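Local structure of DegV domain-containing protein Cgl2349/cg2579 (Corynebacterium glutamicum, 3EGL) at residues A[140-145]-A[167-172]; A[213-218]-A[249-254]; A[10-15]-A[242-247]. The protein binds long-chain fatty acids such as palmitate and may take part in lipid transport or fatty acid metabolism. All coordinates share one frame; numbering follows the deposited sequence.

Contact 1 (A[140-145]-A[167-172]). With PLM (palmitic acid), chain D.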
# COMPACT_ATOMS: atom_id res chain seq x y z
N TRP A 140 -1.83 -6.53 6.69
CA TRP A 140 -2.66 -6.52 7.89
C TRP A 140 -2.63 -5.15 8.54
O TRP A 140 -1.64 -4.42 8.41
CB TRP A 140 -2.16 -7.54 8.92
CG TRP A 140 -2.23 -8.98 8.51
CD1 TRP A 140 -3.29 -9.80 8.63
CD2 TRP A 140 -1.16 -9.80 7.96
NE1 TRP A 140 -2.97 -11.07 8.21
CE2 TRP A 140 -1.67 -11.10 7.79
CE3 TRP A 140 0.18 -9.55 7.62
CZ2 TRP A 140 -0.90 -12.17 7.29
CZ3 TRP A 140 0.95 -10.62 7.12
CH2 TRP A 140 0.39 -11.91 6.95
N ILE A 141 -3.70 -4.79 9.25
CA ILE A 141 -3.77 -3.51 9.98
C ILE A 141 -4.38 -3.74 11.35
O ILE A 141 -5.42 -4.40 11.50
CB ILE A 141 -4.64 -2.43 9.28
CG1 ILE A 141 -4.40 -2.42 7.78
CG2 ILE A 141 -4.37 -0.98 9.83
CD1 ILE A 141 -5.53 -1.72 7.04
N TYR A 142 -3.67 -3.22 12.35
CA TYR A 142 -4.14 -3.13 13.71
C TYR A 142 -4.76 -1.76 13.87
O TYR A 142 -4.12 -0.72 13.58
CB TYR A 142 -2.99 -3.25 14.72
CG TYR A 142 -3.38 -2.81 16.13
CD1 TYR A 142 -4.21 -3.60 16.94
CD2 TYR A 142 -2.95 -1.57 16.64
CE1 TYR A 142 -4.59 -3.20 18.23
CE2 TYR A 142 -3.33 -1.15 17.94
CZ TYR A 142 -4.15 -1.97 18.72
OH TYR A 142 -4.51 -1.58 19.97
N LEU A 143 -6.01 -1.77 14.35
CA LEU A 143 -6.72 -0.56 14.66
C LEU A 143 -6.82 -0.41 16.15
O LEU A 143 -7.28 -1.30 16.87
CB LEU A 143 -8.12 -0.55 14.00
CG LEU A 143 -7.95 -0.73 12.48
CD1 LEU A 143 -9.26 -1.06 11.80
CD2 LEU A 143 -7.29 0.48 11.84
N HIS A 144 -6.37 0.73 16.63
CA HIS A 144 -6.32 0.96 18.04
C HIS A 144 -7.70 1.37 18.54
O HIS A 144 -8.02 1.18 19.71
CB HIS A 144 -5.29 2.02 18.31
CG HIS A 144 -5.06 2.27 19.75
ND1 HIS A 144 -4.69 1.27 20.63
CD2 HIS A 144 -5.11 3.41 20.48
CE1 HIS A 144 -4.53 1.79 21.83
NE2 HIS A 144 -4.78 3.08 21.77
N ARG A 145 -8.49 1.95 17.64
CA ARG A 145 -9.92 2.12 17.81
C ARG A 145 -10.64 1.98 16.43
O ARG A 145 -10.03 2.07 15.38
CB ARG A 145 -10.23 3.48 18.45
CG ARG A 145 -10.07 4.69 17.52
CD ARG A 145 -10.53 5.98 18.23
NE ARG A 145 -10.27 7.18 17.42
CZ ARG A 145 -9.94 8.37 17.92
NH1 ARG A 145 -9.83 8.54 19.24
NH2 ARG A 145 -9.73 9.40 17.11
N ALA A 167 -15.40 -5.71 16.92
CA ALA A 167 -14.66 -5.72 18.18
C ALA A 167 -14.01 -4.34 18.37
O ALA A 167 -14.36 -3.38 17.67
CB ALA A 167 -13.59 -6.88 18.21
N THR A 168 -13.07 -4.23 19.29
CA THR A 168 -12.60 -2.92 19.68
C THR A 168 -11.17 -2.60 19.19
O THR A 168 -10.84 -1.43 19.00
CB THR A 168 -12.73 -2.74 21.21
OG1 THR A 168 -12.15 -3.88 21.84
CG2 THR A 168 -14.23 -2.63 21.63
N ARG A 169 -10.36 -3.64 19.00
CA ARG A 169 -8.96 -3.53 18.50
C ARG A 169 -8.62 -4.61 17.48
O ARG A 169 -7.71 -5.39 17.71
CB ARG A 169 -7.94 -3.70 19.63
CG ARG A 169 -7.60 -2.43 20.33
CD ARG A 169 -8.30 -2.51 21.60
NE ARG A 169 -8.15 -1.32 22.39
CZ ARG A 169 -9.12 -0.43 22.56
NH1 ARG A 169 -8.90 0.62 23.30
NH2 ARG A 169 -10.30 -0.58 21.98
N PRO A 170 -9.37 -4.66 16.37
CA PRO A 170 -9.22 -5.79 15.46
C PRO A 170 -7.90 -5.76 14.69
O PRO A 170 -7.24 -4.70 14.60
CB PRO A 170 -10.38 -5.61 14.50
CG PRO A 170 -10.57 -4.10 14.44
CD PRO A 170 -10.27 -3.62 15.83
N ILE A 171 -7.52 -6.94 14.17
CA ILE A 171 -6.60 -7.03 13.05
C ILE A 171 -7.46 -7.14 11.79
O ILE A 171 -8.29 -8.04 11.67
CB ILE A 171 -5.64 -8.24 13.12
CG1 ILE A 171 -4.85 -8.24 14.44
CG2 ILE A 171 -4.71 -8.29 11.85
CD1 ILE A 171 -3.98 -6.97 14.64
N MSE A 172 -7.27 -6.19 10.87
CA MSE A 172 -7.91 -6.23 9.56
C MSE A 172 -6.92 -6.78 8.54
O MSE A 172 -5.71 -6.69 8.72
CB MSE A 172 -8.36 -4.83 9.12
CG MSE A 172 -9.20 -4.04 10.16
SE MSE A 172 -10.91 -4.86 10.67
CE MSE A 172 -11.74 -4.90 8.89
C1 PLM D . -9.70 8.16 -1.41
O1 PLM D . -10.04 7.42 -2.34
O2 PLM D . -10.56 8.90 -0.90
C2 PLM D . -8.30 8.19 -0.86
C3 PLM D . -8.00 6.83 -0.24
C4 PLM D . -8.60 6.57 1.11
C5 PLM D . -8.57 5.05 1.29
C6 PLM D . -8.98 4.62 2.67
C7 PLM D . -8.96 3.11 2.73
C8 PLM D . -8.93 2.52 4.15
C9 PLM D . -7.54 2.69 4.77
CA PLM D . -7.27 1.67 5.89
CB PLM D . -6.14 2.10 6.82
CC PLM D . -4.76 2.28 6.17
CD PLM D . -3.96 0.98 6.24
CE PLM D . -2.46 1.20 6.24
CF PLM D . -1.83 0.70 4.94
CG PLM D . -1.28 -0.72 5.01

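Contact 2 (A[213-218]-A[249-254]). With PLM (palmitic acid), chain D.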
# COMPACT_ATOMS: atom_id res chain seq x y z
N GLY A 213 4.07 -0.01 9.35
CA GLY A 213 3.55 1.35 9.26
C GLY A 213 2.91 1.77 10.56
O GLY A 213 2.32 0.94 11.28
N GLN A 214 3.00 3.05 10.87
CA GLN A 214 2.35 3.54 12.09
C GLN A 214 1.74 4.91 11.88
O GLN A 214 2.26 5.75 11.14
CB GLN A 214 3.31 3.54 13.28
CG GLN A 214 4.51 4.46 13.14
CD GLN A 214 4.17 5.94 13.39
OE1 GLN A 214 4.73 6.81 12.73
NE2 GLN A 214 3.24 6.22 14.31
N ASN A 215 0.64 5.13 12.58
CA ASN A 215 0.11 6.46 12.69
C ASN A 215 -0.11 6.80 14.14
O ASN A 215 -1.05 6.29 14.79
CB ASN A 215 -1.20 6.60 11.91
CG ASN A 215 -1.80 7.98 12.07
OD1 ASN A 215 -2.91 8.12 12.55
ND2 ASN A 215 -1.04 9.01 11.73
N GLU A 216 0.77 7.66 14.66
CA GLU A 216 0.79 8.04 16.08
C GLU A 216 0.89 6.82 16.97
O GLU A 216 0.14 6.69 17.96
CB GLU A 216 -0.45 8.84 16.43
CG GLU A 216 -0.33 10.23 15.92
CD GLU A 216 -1.59 10.99 16.15
OE1 GLU A 216 -1.87 11.42 17.32
OE2 GLU A 216 -2.30 11.18 15.14
N ALA A 217 1.78 5.91 16.60
CA ALA A 217 1.92 4.64 17.30
C ALA A 217 3.38 4.16 17.20
O ALA A 217 3.65 2.95 17.02
CB ALA A 217 0.96 3.63 16.73
N ARG A 218 4.30 5.13 17.29
CA ARG A 218 5.75 4.89 17.22
C ARG A 218 6.25 3.79 18.18
O ARG A 218 6.90 2.83 17.74
CB ARG A 218 6.53 6.18 17.45
CG ARG A 218 6.22 7.22 16.40
CD ARG A 218 7.39 8.17 16.18
NE ARG A 218 6.97 9.28 15.32
CZ ARG A 218 7.11 9.31 14.00
NH1 ARG A 218 7.66 8.29 13.34
NH2 ARG A 218 6.69 10.38 13.33
N VAL A 249 -6.45 9.37 8.07
CA VAL A 249 -7.82 9.83 8.22
C VAL A 249 -8.78 8.64 8.48
O VAL A 249 -9.70 8.75 9.31
CB VAL A 249 -8.32 10.60 6.98
CG1 VAL A 249 -9.81 10.86 7.12
CG2 VAL A 249 -7.49 11.90 6.73
N HIS A 250 -8.57 7.51 7.80
CA HIS A 250 -9.50 6.41 7.89
C HIS A 250 -9.07 5.30 8.84
O HIS A 250 -9.90 4.47 9.22
CB HIS A 250 -9.78 5.84 6.50
CG HIS A 250 -10.36 6.85 5.55
ND1 HIS A 250 -11.59 7.46 5.76
CD2 HIS A 250 -9.89 7.34 4.37
CE1 HIS A 250 -11.84 8.28 4.75
NE2 HIS A 250 -10.82 8.25 3.91
N SER A 251 -7.79 5.25 9.19
CA SER A 251 -7.32 4.29 10.18
C SER A 251 -7.48 4.81 11.61
O SER A 251 -7.65 4.04 12.51
CB SER A 251 -5.86 3.93 9.97
OG SER A 251 -5.00 5.06 10.18
N GLY A 252 -7.41 6.12 11.79
CA GLY A 252 -7.41 6.70 13.12
C GLY A 252 -6.04 6.65 13.76
O GLY A 252 -5.15 5.99 13.23
N PRO A 253 -5.85 7.35 14.90
CA PRO A 253 -4.58 7.32 15.61
C PRO A 253 -4.34 5.95 16.29
O PRO A 253 -5.29 5.21 16.58
CB PRO A 253 -4.70 8.45 16.66
CG PRO A 253 -6.13 8.83 16.72
CD PRO A 253 -6.87 8.20 15.56
N GLY A 254 -3.06 5.61 16.48
CA GLY A 254 -2.66 4.37 17.15
C GLY A 254 -2.58 3.18 16.23
O GLY A 254 -2.22 2.08 16.67
C1 PLM D . -9.70 8.16 -1.41
O1 PLM D . -10.04 7.42 -2.34
O2 PLM D . -10.56 8.90 -0.90
C2 PLM D . -8.30 8.19 -0.86
C3 PLM D . -8.00 6.83 -0.24
C4 PLM D . -8.60 6.57 1.11
C5 PLM D . -8.57 5.05 1.29
C6 PLM D . -8.98 4.62 2.67
C7 PLM D . -8.96 3.11 2.73
C8 PLM D . -8.93 2.52 4.15
C9 PLM D . -7.54 2.69 4.77
CA PLM D . -7.27 1.67 5.89
CB PLM D . -6.14 2.10 6.82
CC PLM D . -4.76 2.28 6.17
CD PLM D . -3.96 0.98 6.24
CE PLM D . -2.46 1.20 6.24
CF PLM D . -1.83 0.70 4.94
CG PLM D . -1.28 -0.72 5.01

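Contact 3 (A[10-15]-A[242-247]). With PLM (palmitic acid), chain D.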
# COMPACT_ATOMS: atom_id res chain seq x y z
N VAL A 10 3.79 6.07 -8.14
CA VAL A 10 2.81 5.58 -7.17
C VAL A 10 2.09 6.81 -6.62
O VAL A 10 2.44 7.93 -6.92
CB VAL A 10 3.45 4.81 -5.93
CG1 VAL A 10 4.25 3.64 -6.37
CG2 VAL A 10 4.34 5.73 -5.09
N ASP A 11 1.08 6.56 -5.78
CA ASP A 11 0.44 7.64 -5.07
C ASP A 11 0.93 7.56 -3.61
O ASP A 11 1.73 6.65 -3.25
CB ASP A 11 -1.08 7.60 -5.25
CG ASP A 11 -1.72 6.30 -4.72
OD1 ASP A 11 -1.71 6.12 -3.48
OD2 ASP A 11 -2.28 5.48 -5.54
N SER A 12 0.48 8.51 -2.78
CA SER A 12 0.99 8.61 -1.41
C SER A 12 0.56 7.41 -0.55
O SER A 12 1.25 7.06 0.41
CB SER A 12 0.55 9.93 -0.76
OG SER A 12 -0.87 9.87 -0.66
N SER A 13 -0.56 6.77 -0.90
CA SER A 13 -0.99 5.59 -0.16
C SER A 13 0.03 4.44 -0.16
O SER A 13 -0.07 3.55 0.70
CB SER A 13 -2.35 5.05 -0.64
OG SER A 13 -2.24 4.47 -1.92
N ALA A 14 0.99 4.42 -1.10
CA ALA A 14 2.02 3.38 -1.03
C ALA A 14 2.89 3.47 0.24
O ALA A 14 3.61 2.51 0.55
CB ALA A 14 2.92 3.36 -2.31
N CYS A 15 2.90 4.63 0.90
CA CYS A 15 3.70 4.88 2.10
C CYS A 15 5.23 4.86 1.96
O CYS A 15 5.93 4.62 2.96
CB CYS A 15 3.31 3.93 3.25
SG CYS A 15 1.57 4.08 3.71
N ASP A 242 5.79 5.54 7.76
CA ASP A 242 4.68 6.28 8.29
C ASP A 242 3.53 6.02 7.40
O ASP A 242 3.68 6.01 6.16
CB ASP A 242 4.97 7.76 8.22
CG ASP A 242 6.07 8.17 9.16
OD1 ASP A 242 6.16 7.59 10.27
OD2 ASP A 242 6.82 9.09 8.80
N ILE A 243 2.38 5.78 8.01
CA ILE A 243 1.14 5.64 7.28
C ILE A 243 0.77 6.99 6.65
O ILE A 243 0.74 8.03 7.32
CB ILE A 243 0.02 5.09 8.19
CG1 ILE A 243 0.32 3.60 8.52
CG2 ILE A 243 -1.33 5.25 7.49
CD1 ILE A 243 -0.52 2.94 9.71
N ASP A 244 0.52 6.97 5.34
CA ASP A 244 0.13 8.16 4.58
C ASP A 244 -0.96 8.94 5.34
O ASP A 244 -1.93 8.35 5.75
CB ASP A 244 -0.32 7.73 3.16
CG ASP A 244 -0.89 8.89 2.32
OD1 ASP A 244 -0.61 10.09 2.58
OD2 ASP A 244 -1.65 8.60 1.37
N PRO A 245 -0.81 10.26 5.52
CA PRO A 245 -1.90 10.99 6.25
C PRO A 245 -3.30 10.79 5.65
O PRO A 245 -4.29 10.87 6.38
CB PRO A 245 -1.47 12.48 6.17
CG PRO A 245 0.04 12.41 6.01
CD PRO A 245 0.31 11.15 5.16
N THR A 246 -3.39 10.52 4.34
CA THR A 246 -4.67 10.26 3.71
C THR A 246 -5.31 9.00 4.26
O THR A 246 -6.52 8.97 4.49
CB THR A 246 -4.56 10.14 2.18
OG1 THR A 246 -3.93 11.32 1.67
CG2 THR A 246 -5.94 10.05 1.54
N LEU A 247 -4.48 7.98 4.48
CA LEU A 247 -4.97 6.77 5.08
C LEU A 247 -5.22 6.96 6.58
O LEU A 247 -6.11 6.33 7.13
CB LEU A 247 -4.03 5.59 4.81
CG LEU A 247 -3.60 5.40 3.34
CD1 LEU A 247 -2.58 4.25 3.23
CD2 LEU A 247 -4.82 5.17 2.41
C1 PLM D . -9.70 8.16 -1.41
O1 PLM D . -10.04 7.42 -2.34
O2 PLM D . -10.56 8.90 -0.90
C2 PLM D . -8.30 8.19 -0.86
C3 PLM D . -8.00 6.83 -0.24
C4 PLM D . -8.60 6.57 1.11
C5 PLM D . -8.57 5.05 1.29
C6 PLM D . -8.98 4.62 2.67
C7 PLM D . -8.96 3.11 2.73
C8 PLM D . -8.93 2.52 4.15
C9 PLM D . -7.54 2.69 4.77
CA PLM D . -7.27 1.67 5.89
CB PLM D . -6.14 2.10 6.82
CC PLM D . -4.76 2.28 6.17
CD PLM D . -3.96 0.98 6.24
CE PLM D . -2.46 1.20 6.24
CF PLM D . -1.83 0.70 4.94
CG PLM D . -1.28 -0.72 5.01
O HOH W 1 6.81 6.58 5.13

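Contact 1 (A[140-145]-A[167-172])
The two segments run antiparallel: I141 and M172 form a hydrogen-bonded pair, with I141 N to M172 O at 2.8 Å and the return bond M172 N to I141 O at 2.7 Å, while Y142 and I171 form the non-hydrogen-bonded pair beside it. The return bond is the better placed, in the plane of the I141 carbonyl with 169° at the hydrogen. Past the strand ends, L143 N reaches P170 O at 3.2 Å, nearly along the C=O axis. On one face I171 divides its branches: CG2 lies 3.8 Å from W140 CD1, and CD1 comes to the rim of the Y142 ring beside CB. The ring of Y142, its CG anti to the backbone N (chi1 165°), lies alongside the R169 chain, and F192 packs edge-to-face on it. Y142 OH is hydrogen-bonded to H144 ND1 at 2.9 Å. The guanidinium of R169, 75° from the tyrosine plane, receives H144 O over the centre of one face, with CZ 3.5 Å from that oxygen. On the opposite face, the bent selenomethionine M172 crosses L143 at about a right angle, CG meeting L143 CD1 at 3.4 Å. I141 CD1 presses on palmitate CD at 3.2 Å. This part of the six-stranded sheet thus meets the lipid with hydrocarbon, I141, while the polar groups named here gather on the Y142 face and at the loop end.

Contact 2 (A[213-218]-A[249-254])
The imidazole of H250 is covered over the centre of one face by V249 CG1, the side chain next to it in the helix. The palmitate chain reaches the same ring obliquely, with C6 3.3 Å from H250 CD2, so the contact falls on the carbon beside NE2. That nitrogen is hydrogen-bonded to T42 OG1, and T42 itself bonds the fatty acid, which makes H250 a second-shell residue of the ligand site as well as a wall of its channel. One residue on, S251 CB packs against palmitate CB at 3.7 Å. S251 OG turns from the lipid to G252 O, 3.2 Å away, in the carbonyl plane and on a lone pair. L247 O is a second, weak partner for the same hydroxyl, so the one proton would be shared between the two carbonyls or used by one at a time. Here helix 245-251 ends and a G252-P253-G254 turn carries the chain into strand 255-261, the antiparallel neighbour of strand 209-215. G252 leaves helical geometry with phi 81°, and G254 also has a positive phi. The bond that ties the turn to segment 213-218 runs from G254 N to N215 O, 2.7 Å long and nearly along the C=O axis, though bent to 138° at the hydrogen. A217 CB lies 3.5 Å from G254 O. E216, extended beyond CG, runs alongside P253, its OE2 3.9 Å from the proline CB.

Contact 3 (A[10-15]-A[242-247])
D244 is the N-cap of helix 245-251, and its carboxylate also receives the turn that follows strand 7-11. With CG anti to the backbone N (chi1 174°), the side chain swings back over the helix start, where OD1 accepts a weak capping bond from T246 N at 3.3 Å. The other oxygen, OD2, takes the hydroxyl of S12: S12 OG donates to D244 OD2 over a short 2.5 Å, arriving from above the carboxylate plane, 46° out of it. S12 OG is in turn hydrogen-bonded to L31 N of strand 26-35, so the serine is fixed from two directions. D244 N, meanwhile, donates to a sulfur: C15 SG lies 3.5 Å from it, with 161° at the hydrogen. A water links C15 O to D242 N. Two sheets meet through this contact, the five-stranded one containing strand 7-11 and the six-stranded one, of which 237-242 is one of the two edge strands; in the two-domain DegV fold the fatty acid lies between such halves. The 3-10 turn 12-14 is itself held by D11, whose OD1 accepts from S13 OG at a very short 2.3 Å on its syn lone pair, while OD2 is hydrogen-bonded to H70 ND1 and I71 N. D11 OD1 and D244 OD2 are 5.4 Å apart, a proximity of like charges that these donors would be expected to ease. Beneath the polar layer, L247 CD2 touches both S13 CB and palmitate C5, 3.9 Å from each. L247 CB is 3.7 Å from palmitate CC. T246, with CG2 anti to the backbone N, sets that methyl 3.8 Å from palmitate C2, next to the lipid carboxyl end.

In the fold
Palmitate touches all three contacts: contact 3 from C2, beside the carboxyl group, to CC, contact 2 in its middle, contact 1 at tail atoms CB and CD. Centres of contacts 1 and 2 lie about 11 Å apart, of 2 and 3 about 12 Å, of 1 and 3 about 18 Å. Contacts 1 and 2 reach the same six-stranded sheet and touch through R145 and P253; contacts 2 and 3 use opposite ends of helix 245-251. Along the chain, contact 1 closes before contact 2 opens and is nested within the loop closed by contact 3, while contacts 2 and 3 interleave. Contact 3 alone brings in the five-stranded sheet, so the lipid channel is built from chain-distant parts.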